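Local coordinates for polyketide synthase associated protein 5 (Mycobacterium tuberculosis, PDB 1Q9J) that probably catalyses the diesterification of phthiocerol, phthiodiolone and phenolphthiocerol with mycocerosic acids, taking the acyl chains directly from mycocerosic acid synthase, at residues 181-186 and 287-292; 261-266 and 341-346. All blocks are in the same frame, centred on the assembly; numbering follows the deposited sequence.

Contact 1: 181-186 and 287-292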
ATOM      1  N   ALA A 181       4.838  -7.238  17.416  1.00108.08           N
ATOM      2  CA  ALA A 181       4.619  -6.832  18.796  1.00109.21           C
ATOM      3  C   ALA A 181       4.819  -8.006  19.745  1.00111.11           C
ATOM      4  O   ALA A 181       5.565  -7.913  20.722  1.00112.46           O
ATOM      5  CB  ALA A 181       3.214  -6.267  18.956  1.00105.60           C
ATOM      6  N   GLU A 182       4.154  -9.117  19.440  1.00111.80           N
ATOM      7  CA  GLU A 182       4.218 -10.333  20.257  1.00111.62           C
ATOM      8  C   GLU A 182       5.632 -10.939  20.307  1.00108.99           C
ATOM      9  O   GLU A 182       5.863 -11.934  20.999  1.00107.35           O
ATOM     10  CB  GLU A 182       3.206 -11.357  19.701  1.00115.76           C
ATOM     11  CG  GLU A 182       2.841 -12.527  20.623  1.00121.12           C
ATOM     12  CD  GLU A 182       1.691 -13.390  20.075  1.00124.33           C
ATOM     13  OE1 GLU A 182       0.524 -12.932  20.080  1.00125.70           O
ATOM     14  OE2 GLU A 182       1.955 -14.527  19.624  1.00125.04           O
ATOM     15  N   ARG A 183       6.576 -10.313  19.604  1.00105.89           N
ATOM     16  CA  ARG A 183       7.963 -10.793  19.540  1.00102.61           C
ATOM     17  C   ARG A 183       9.007  -9.712  19.850  1.00101.55           C
ATOM     18  O   ARG A 183      10.183 -10.004  20.096  1.00100.03           O
ATOM     19  CB  ARG A 183       8.219 -11.360  18.143  1.00100.20           C
ATOM     20  CG  ARG A 183       9.583 -11.984  17.928  1.00 97.27           C
ATOM     21  CD  ARG A 183       9.657 -12.570  16.532  1.00 96.15           C
ATOM     22  NE  ARG A 183       8.551 -13.500  16.288  1.00 95.44           N
ATOM     23  CZ  ARG A 183       8.242 -14.000  15.096  1.00 92.77           C
ATOM     24  NH1 ARG A 183       8.955 -13.659  14.033  1.00 94.12           N
ATOM     25  NH2 ARG A 183       7.227 -14.840  14.967  1.00 91.21           N
ATOM     26  N   PHE A 184       8.572  -8.459  19.821  1.00101.75           N
ATOM     27  CA  PHE A 184       9.457  -7.332  20.087  1.00100.62           C
ATOM     28  C   PHE A 184       9.397  -6.918  21.559  1.00101.43           C
ATOM     29  O   PHE A 184       9.917  -5.866  21.937  1.00102.53           O
ATOM     30  CB  PHE A 184       9.061  -6.140  19.201  1.00 96.57           C
ATOM     31  CG  PHE A 184       9.280  -6.367  17.722  1.00 91.31           C
ATOM     32  CD1 PHE A 184       8.801  -5.451  16.792  1.00 88.05           C
ATOM     33  CD2 PHE A 184       9.987  -7.472  17.259  1.00 89.61           C
ATOM     34  CE1 PHE A 184       9.025  -5.632  15.430  1.00 86.50           C
ATOM     35  CE2 PHE A 184      10.213  -7.658  15.895  1.00 87.59           C
ATOM     36  CZ  PHE A 184       9.732  -6.735  14.982  1.00 85.55           C
ATOM     37  N   MET A 185       8.760  -7.737  22.390  1.00101.86           N
ATOM     38  CA  MET A 185       8.646  -7.424  23.811  1.00102.20           C
ATOM     39  C   MET A 185       9.963  -7.596  24.563  1.00101.35           C
ATOM     40  O   MET A 185      10.210  -6.908  25.555  1.00100.13           O
ATOM     41  CB  MET A 185       7.562  -8.289  24.469  1.00104.75           C
ATOM     42  CG  MET A 185       6.129  -7.790  24.262  1.00106.70           C
ATOM     43  SD  MET A 185       5.837  -6.118  24.915  1.00112.63           S
ATOM     44  CE  MET A 185       5.584  -6.468  26.676  1.00109.38           C
ATOM     45  N   SER A 186      10.803  -8.511  24.087  1.00101.06           N
ATOM     46  CA  SER A 186      12.089  -8.778  24.723  1.00101.91           C
ATOM     47  C   SER A 186      13.094  -7.653  24.468  1.00103.95           C
ATOM     48  O   SER A 186      13.902  -7.323  25.337  1.00104.92           O
ATOM     49  CB  SER A 186      12.668 -10.100  24.212  1.00100.13           C
ATOM     50  OG  SER A 186      13.036  -9.995  22.851  1.00101.24           O
ATOM     51  N   ALA A 287      -0.001  -7.918  10.198  1.00 49.27           N
ATOM     52  CA  ALA A 287       1.399  -7.544  10.297  1.00 50.16           C
ATOM     53  C   ALA A 287       2.222  -8.727  10.781  1.00 54.42           C
ATOM     54  O   ALA A 287       1.922  -9.350  11.807  1.00 57.90           O
ATOM     55  CB  ALA A 287       1.565  -6.371  11.259  1.00 44.63           C
ATOM     56  N   ALA A 288       3.269  -9.024  10.031  1.00 56.86           N
ATOM     57  CA  ALA A 288       4.162 -10.111  10.370  1.00 59.58           C
ATOM     58  C   ALA A 288       5.439  -9.504  10.946  1.00 61.38           C
ATOM     59  O   ALA A 288       6.110  -8.717  10.277  1.00 60.09           O
ATOM     60  CB  ALA A 288       4.474 -10.925   9.117  1.00 53.44           C
ATOM     61  N   SER A 289       5.766  -9.849  12.189  1.00 64.67           N
ATOM     62  CA  SER A 289       6.980  -9.329  12.814  1.00 69.33           C
ATOM     63  C   SER A 289       8.142 -10.287  12.583  1.00 72.31           C
ATOM     64  O   SER A 289       7.942 -11.458  12.247  1.00 75.95           O
ATOM     65  CB  SER A 289       6.780  -9.117  14.317  1.00 69.45           C
ATOM     66  OG  SER A 289       6.505 -10.334  14.990  1.00 72.76           O
ATOM     67  N   TYR A 290       9.357  -9.778  12.759  1.00 75.76           N
ATOM     68  CA  TYR A 290      10.563 -10.568  12.557  1.00 78.41           C
ATOM     69  C   TYR A 290      11.793  -9.812  13.028  1.00 79.77           C
ATOM     70  O   TYR A 290      12.193  -8.835  12.396  1.00 78.25           O
ATOM     71  CB  TYR A 290      10.746 -10.886  11.083  1.00 80.20           C
ATOM     72  CG  TYR A 290      12.057 -11.567  10.805  1.00 85.31           C
ATOM     73  CD1 TYR A 290      12.265 -12.888  11.182  1.00 87.66           C
ATOM     74  CD2 TYR A 290      13.103 -10.885  10.192  1.00 85.93           C
ATOM     75  CE1 TYR A 290      13.479 -13.516  10.950  1.00 91.04           C
ATOM     76  CE2 TYR A 290      14.323 -11.501   9.958  1.00 88.22           C
ATOM     77  CZ  TYR A 290      14.505 -12.816  10.336  1.00 90.09           C
ATOM     78  OH  TYR A 290      15.700 -13.446  10.086  1.00 90.34           O
ATOM     79  N   LEU A 291      12.406 -10.276  14.113  1.00 83.61           N
ATOM     80  CA  LEU A 291      13.598  -9.626  14.658  1.00 86.18           C
ATOM     81  C   LEU A 291      14.859 -10.107  13.951  1.00 87.33           C
ATOM     82  O   LEU A 291      15.401 -11.150  14.294  1.00 88.57           O
ATOM     83  CB  LEU A 291      13.715  -9.918  16.152  1.00 83.68           C
ATOM     84  CG  LEU A 291      14.736  -9.109  16.944  1.00 82.93           C
ATOM     85  CD1 LEU A 291      14.441  -7.611  16.809  1.00 81.96           C
ATOM     86  CD2 LEU A 291      14.669  -9.544  18.405  1.00 80.83           C
ATOM     87  N   ALA A 292      15.322  -9.344  12.968  1.00 89.92           N
ATOM     88  CA  ALA A 292      16.518  -9.705  12.224  1.00 91.89           C
ATOM     89  C   ALA A 292      17.768  -9.373  13.023  1.00 95.38           C
ATOM     90  O   ALA A 292      17.906  -8.274  13.566  1.00 93.97           O
ATOM     91  CB  ALA A 292      16.547  -8.984  10.890  1.00 91.36           C
TER

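Contact 2: 261-266 and 341-346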
ATOM      1  N   PRO A 261      14.380  -4.852  14.069  1.00 70.93           N
ATOM      2  CA  PRO A 261      12.975  -5.273  14.024  1.00 69.86           C
ATOM      3  C   PRO A 261      12.374  -5.025  12.641  1.00 65.69           C
ATOM      4  O   PRO A 261      12.426  -3.910  12.127  1.00 65.85           O
ATOM      5  CB  PRO A 261      12.324  -4.424  15.117  1.00 69.16           C
ATOM      6  CG  PRO A 261      13.179  -3.190  15.136  1.00 70.28           C
ATOM      7  CD  PRO A 261      14.568  -3.739  15.014  1.00 68.74           C
ATOM      8  N   TYR A 262      11.814  -6.070  12.043  1.00 62.76           N
ATOM      9  CA  TYR A 262      11.229  -5.961  10.714  1.00 60.79           C
ATOM     10  C   TYR A 262       9.728  -6.251  10.722  1.00 60.54           C
ATOM     11  O   TYR A 262       9.243  -7.066  11.508  1.00 58.28           O
ATOM     12  CB  TYR A 262      11.963  -6.916   9.767  1.00 57.96           C
ATOM     13  CG  TYR A 262      11.479  -6.912   8.336  1.00 54.36           C
ATOM     14  CD1 TYR A 262      11.161  -5.726   7.680  1.00 51.65           C
ATOM     15  CD2 TYR A 262      11.392  -8.100   7.618  1.00 50.56           C
ATOM     16  CE1 TYR A 262      10.767  -5.733   6.338  1.00 48.52           C
ATOM     17  CE2 TYR A 262      11.004  -8.115   6.284  1.00 49.64           C
ATOM     18  CZ  TYR A 262      10.692  -6.936   5.647  1.00 47.10           C
ATOM     19  OH  TYR A 262      10.287  -6.978   4.326  1.00 44.54           O
ATOM     20  N   VAL A 263       8.986  -5.554   9.868  1.00 59.69           N
ATOM     21  CA  VAL A 263       7.545  -5.759   9.786  1.00 56.16           C
ATOM     22  C   VAL A 263       7.058  -5.559   8.358  1.00 56.68           C
ATOM     23  O   VAL A 263       7.460  -4.615   7.679  1.00 56.43           O
ATOM     24  CB  VAL A 263       6.767  -4.784  10.693  1.00 54.46           C
ATOM     25  CG1 VAL A 263       5.282  -5.104  10.618  1.00 53.27           C
ATOM     26  CG2 VAL A 263       7.259  -4.866  12.123  1.00 50.97           C
ATOM     27  N   TYR A 264       6.206  -6.464   7.897  1.00 57.29           N
ATOM     28  CA  TYR A 264       5.652  -6.351   6.556  1.00 56.51           C
ATOM     29  C   TYR A 264       4.200  -6.814   6.566  1.00 55.49           C
ATOM     30  O   TYR A 264       3.750  -7.500   7.501  1.00 53.58           O
ATOM     31  CB  TYR A 264       6.480  -7.135   5.524  1.00 53.60           C
ATOM     32  CG  TYR A 264       6.708  -8.586   5.859  1.00 56.21           C
ATOM     33  CD1 TYR A 264       6.234  -9.596   5.030  1.00 54.87           C
ATOM     34  CD2 TYR A 264       7.393  -8.950   7.010  1.00 53.56           C
ATOM     35  CE1 TYR A 264       6.434 -10.933   5.343  1.00 52.80           C
ATOM     36  CE2 TYR A 264       7.602 -10.283   7.332  1.00 55.29           C
ATOM     37  CZ  TYR A 264       7.118 -11.273   6.495  1.00 56.61           C
ATOM     38  OH  TYR A 264       7.316 -12.595   6.832  1.00 57.89           O
ATOM     39  N   PRO A 265       3.446  -6.443   5.525  1.00 53.68           N
ATOM     40  CA  PRO A 265       2.032  -6.801   5.410  1.00 51.63           C
ATOM     41  C   PRO A 265       1.732  -8.246   5.008  1.00 48.87           C
ATOM     42  O   PRO A 265       2.525  -8.878   4.315  1.00 46.32           O
ATOM     43  CB  PRO A 265       1.533  -5.807   4.372  1.00 51.50           C
ATOM     44  CG  PRO A 265       2.705  -5.721   3.428  1.00 52.15           C
ATOM     45  CD  PRO A 265       3.884  -5.630   4.371  1.00 51.65           C
ATOM     46  N   VAL A 266       0.594  -8.767   5.470  1.00 48.52           N
ATOM     47  CA  VAL A 266       0.129 -10.112   5.110  1.00 48.58           C
ATOM     48  C   VAL A 266      -1.376 -10.032   4.895  1.00 44.69           C
ATOM     49  O   VAL A 266      -2.144  -9.866   5.851  1.00 40.05           O
ATOM     50  CB  VAL A 266       0.406 -11.193   6.199  1.00 53.68           C
ATOM     51  CG1 VAL A 266      -0.218 -12.522   5.759  1.00 50.98           C
ATOM     52  CG2 VAL A 266       1.900 -11.384   6.403  1.00 54.67           C
ATOM     53  N   LEU A 341      12.292   0.536  13.618  1.00 77.07           N
ATOM     54  CA  LEU A 341      11.614  -0.522  12.887  1.00 71.07           C
ATOM     55  C   LEU A 341      11.777  -0.296  11.401  1.00 68.76           C
ATOM     56  O   LEU A 341      11.819   0.843  10.934  1.00 66.35           O
ATOM     57  CB  LEU A 341      10.122  -0.553  13.216  1.00 72.15           C
ATOM     58  CG  LEU A 341       9.639  -1.425  14.365  1.00 71.57           C
ATOM     59  CD1 LEU A 341      10.227  -0.919  15.669  1.00 76.45           C
ATOM     60  CD2 LEU A 341       8.120  -1.390  14.418  1.00 73.02           C
ATOM     61  N   VAL A 342      11.873  -1.393  10.663  1.00 65.31           N
ATOM     62  CA  VAL A 342      12.010  -1.328   9.219  1.00 63.80           C
ATOM     63  C   VAL A 342      10.724  -1.882   8.623  1.00 63.83           C
ATOM     64  O   VAL A 342      10.409  -3.060   8.802  1.00 64.97           O
ATOM     65  CB  VAL A 342      13.192  -2.172   8.732  1.00 61.74           C
ATOM     66  CG1 VAL A 342      13.370  -2.011   7.231  1.00 58.74           C
ATOM     67  CG2 VAL A 342      14.440  -1.764   9.466  1.00 61.85           C
ATOM     68  N   PHE A 343       9.972  -1.022   7.939  1.00 60.76           N
ATOM     69  CA  PHE A 343       8.724  -1.431   7.313  1.00 55.57           C
ATOM     70  C   PHE A 343       8.907  -1.571   5.824  1.00 58.06           C
ATOM     71  O   PHE A 343       9.471  -0.694   5.171  1.00 60.03           O
ATOM     72  CB  PHE A 343       7.607  -0.413   7.545  1.00 50.45           C
ATOM     73  CG  PHE A 343       7.115  -0.363   8.950  1.00 47.40           C
ATOM     74  CD1 PHE A 343       7.702   0.488   9.874  1.00 50.14           C
ATOM     75  CD2 PHE A 343       6.069  -1.184   9.359  1.00 50.39           C
ATOM     76  CE1 PHE A 343       7.255   0.529  11.207  1.00 55.78           C
ATOM     77  CE2 PHE A 343       5.604  -1.163  10.688  1.00 53.56           C
ATOM     78  CZ  PHE A 343       6.199  -0.303  11.613  1.00 54.23           C
ATOM     79  N   CYS A 344       8.440  -2.682   5.279  1.00 61.02           N
ATOM     80  CA  CYS A 344       8.541  -2.868   3.847  1.00 63.47           C
ATOM     81  C   CYS A 344       7.302  -3.571   3.309  1.00 64.02           C
ATOM     82  O   CYS A 344       6.904  -4.617   3.826  1.00 64.48           O
ATOM     83  CB  CYS A 344       9.804  -3.653   3.498  1.00 56.76           C
ATOM     84  SG  CYS A 344       9.931  -3.983   1.734  1.00 75.37           S
ATOM     85  N   THR A 345       6.688  -2.971   2.286  1.00 69.18           N
ATOM     86  CA  THR A 345       5.488  -3.519   1.650  1.00 72.73           C
ATOM     87  C   THR A 345       5.798  -4.111   0.302  1.00 74.55           C
ATOM     88  O   THR A 345       6.354  -3.447  -0.568  1.00 70.79           O
ATOM     89  CB  THR A 345       4.411  -2.474   1.367  1.00 73.50           C
ATOM     90  OG1 THR A 345       4.106  -1.760   2.563  1.00 82.68           O
ATOM     91  CG2 THR A 345       3.145  -3.165   0.850  1.00 73.67           C
ATOM     92  N   ASP A 346       5.400  -5.359   0.135  1.00 81.63           N
ATOM     93  CA  ASP A 346       5.604  -6.073  -1.105  1.00 88.62           C
ATOM     94  C   ASP A 346       4.355  -5.843  -1.959  1.00 90.77           C
ATOM     95  O   ASP A 346       3.598  -6.777  -2.227  1.00 93.48           O
ATOM     96  CB  ASP A 346       5.806  -7.556  -0.778  1.00 91.77           C
ATOM     97  CG  ASP A 346       6.962  -7.788   0.211  1.00 94.30           C
ATOM     98  OD1 ASP A 346       8.037  -8.250  -0.232  1.00 93.61           O
ATOM     99  OD2 ASP A 346       6.801  -7.498   1.424  1.00 91.23           O
TER

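Contact 1: 181-186 and 287-292
Arg-183 lies against Ser-289 and sends NH2 on to a salt bridge with Asp-314 OD1 of helix 300-317; NH1 passes near Ser-289 O at an angle too poor for a hydrogen bond. CG of the arginine stands anti to the backbone N (chi1 -176°), and the chain bends at chi3 (-54°), which sets the position of NE. Ser-289 OG sits over one face of the guanidinium, displaced toward its rim, and 3.7 Å from Arg-183 CB. Ser-289 CB makes a CH-pi contact over the face of the Phe-184 ring, 4.3 Å from the centroid. The far edge of that ring meets the strand backbone: Leu-291 N lies near the ring plane, 3.9 Å from CE2, and Leu-291 CB packs 4.2 Å from the same atom. Phe-184 also leans on Pro-261 and Val-263 of the next strand. Tyr-290 turns its side chain from the loop toward helix 300-317, where OH bonds Asp-306. Segment 181-186 is thus a loop packed on one face of 285-292, an outermost strand of the six-stranded mixed sheet, with helix 300-317 on the other.

Contact 2: 261-266 and 341-346
Val-263 and Phe-343 form the apolar centre, side by side and pointing the same way, with Val-263 CB 3.8 Å from Phe-343 CE2. Phe-343 CG is anti to its own carbonyl carbon (chi1 -70°), which starts the ring off beside the backbone N. Along the same face, Val-263 CG2 approaches Leu-341 CD2. Pro-261 crosses Leu-341 at about a right angle, its CG 3.8 Å from CD1. The other face carries Tyr-262, Val-342 and Cys-344. Here the Tyr-262 ring presents its edge: CE1 lies 3.6 Å from Cys-344 CB, which is near the ring plane, and CD1 lies near Val-342 O, also at the ring edge and near its plane. Helix 237-253 packs on this face, touching Tyr-262 through Ala-242 and Cys-344 through Ile-245.

Strands 260-267 and 342-345 are a parallel pair within the six-stranded mixed sheet, their axes 5.0 Å apart and turned by 23°; on its other side 342-345 also runs parallel to 378-384. Three backbone bonds lace the pair together: Val-342 N to Pro-261 O at 3.0 Å, Val-263 N to Val-342 O, and Cys-344 N to Val-263 O. Val-263 bonds through both N and O to the residues flanking its partner Phe-343, the parallel pattern, whereas Tyr-262 and Tyr-264 bond to strand 285-292.

The ladder stops at Pro-265, which has no N-H to offer Cys-344 O; CD faces that oxygen instead. Beyond it, Pro-265 CG packs 3.7 Å from Thr-345 CG2, again crosswise. The Thr-345 side chain is about 8 Å from that of His-124, the presumed proton acceptor. The Asp-346 side chain, beside Asn-238 of helix 237-253, lies with OD2 near Tyr-264 CB.

Overall arrangement
From the N terminus, the chain passes through the first half of the protein and helix 164-170 before reaching loop 181-186, then goes by strand 213-216 and helix 237-253 to 261-266. Strand segment 287-292 follows and closes contact 1, spanning 100 residues. Helix 300-317 comes next, and 341-346 closes contact 2 over 74 residues. The segments alternate, so the two loops cross. Segments 287-292 and 261-266 lie on adjacent strands, joined by probable hydrogen bonds between Tyr-262 N and Tyr-290 O and between Ala-288 N and Tyr-264 O. The two contacts therefore link, in succession, loop 181-186, strand 285-292, strand 260-267 and strand 342-345.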